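Local coordinates for phenazine-1-carboxylate N-methyltransferase (Pseudomonas aeruginosa, PDB 2IP2), which transfers a methyl group from S-adenosyl-L-methionine to phenazine-1-carboxylate, a step in the biosynthesis of the blue virulence pigment pyocyanin, at residues A80-P83 against T84-L87. Numbering follows the deposited sequence.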
# COMPACT_ATOMS: atom_id res chain seq x y z
N ALA A 80 23.48 -2.00 2.99
CA ALA A 80 23.92 -0.62 2.84
C ALA A 80 22.70 0.22 2.45
O ALA A 80 21.74 -0.30 1.86
CB ALA A 80 25.03 -0.54 1.70
N ASN A 81 22.73 1.51 2.77
CA ASN A 81 21.65 2.40 2.35
C ASN A 81 21.62 2.67 0.83
O ASN A 81 22.65 2.49 0.14
CB ASN A 81 21.71 3.69 3.18
CG ASN A 81 21.13 3.48 4.57
OD1 ASN A 81 19.98 3.02 4.69
ND2 ASN A 81 21.93 3.75 5.61
N THR A 82 20.45 3.09 0.34
CA THR A 82 20.21 3.53 -1.03
C THR A 82 19.71 4.99 -0.95
O THR A 82 19.40 5.46 0.16
CB THR A 82 19.17 2.63 -1.72
OG1 THR A 82 17.94 2.64 -0.98
CG2 THR A 82 19.71 1.16 -1.89
N PRO A 83 19.68 5.74 -2.08
CA PRO A 83 19.00 7.05 -1.97
C PRO A 83 17.60 7.01 -1.29
O PRO A 83 17.27 7.93 -0.53
CB PRO A 83 18.88 7.55 -3.42
CG PRO A 83 19.78 6.64 -4.26
CD PRO A 83 20.29 5.51 -3.41
N THR A 84 16.83 5.95 -1.54
CA THR A 84 15.51 5.80 -0.93
C THR A 84 15.63 5.62 0.61
O THR A 84 14.97 6.33 1.37
CB THR A 84 14.66 4.64 -1.57
OG1 THR A 84 14.45 4.90 -2.96
CG2 THR A 84 13.29 4.59 -0.93
N SER A 85 16.48 4.68 1.06
CA SER A 85 16.58 4.41 2.52
C SER A 85 17.25 5.53 3.34
O SER A 85 16.97 5.72 4.52
CB SER A 85 17.19 3.04 2.80
OG SER A 85 18.59 2.98 2.55
N HIS A 86 18.16 6.26 2.71
CA HIS A 86 18.70 7.51 3.31
C HIS A 86 17.60 8.46 3.75
O HIS A 86 17.71 9.14 4.75
CB HIS A 86 19.67 8.18 2.33
CG HIS A 86 21.04 7.58 2.33
ND1 HIS A 86 21.79 7.43 3.48
CD2 HIS A 86 21.82 7.14 1.31
CE1 HIS A 86 22.96 6.91 3.17
NE2 HIS A 86 23.01 6.73 1.86
N LEU A 87 16.50 8.45 3.02
CA LEU A 87 15.36 9.29 3.41
C LEU A 87 14.65 8.80 4.66
O LEU A 87 13.80 9.52 5.23
CB LEU A 87 14.37 9.39 2.26
CG LEU A 87 14.82 10.23 1.05
CD1 LEU A 87 13.87 9.92 -0.04
CD2 LEU A 87 14.68 11.69 1.43
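The hydroxyl of Ser-85 is used twice. Its OG donates to Asn-81 OD1 at 2.6 Å, in the carbonyl plane on a lone pair of OD1. The C=O...donor angle there is 115°. The same OG accepts from Thr-82 N at 2.9 Å in a nearly straight bond. A Ser-85 chi1 of 73° sets OG between its own N and carbonyl carbon, a position that brings it to both Thr-82 N and Asn-81 OD1. In return Thr-82 OG1 accepts from Ser-85 N at 3.2 Å, although the position of OG1 is less certain. This reciprocal pair is a capping box, with Thr-82 as N-cap of the short helix 83-86, which follows strand 78-81 in the dimerisation domain. The backbone closes the same turn, His-86 N donating to Thr-82 O at 2.9 Å. Asn-81 CB lies over one face of the His-86 ring, offset toward its rim, 3.6 Å from the ring centroid and 16° off its normal, a CH-pi contact. Amide and ring planes are inclined to each other, so the two groups do not stack flat. Asn-81 ND2 donates to Glu-38 OE1 and Ala-34 O, which together with Ser-85 fix the amide's rotation. Thr-84 and Leu-87 pack on Leu-12 of the second subunit.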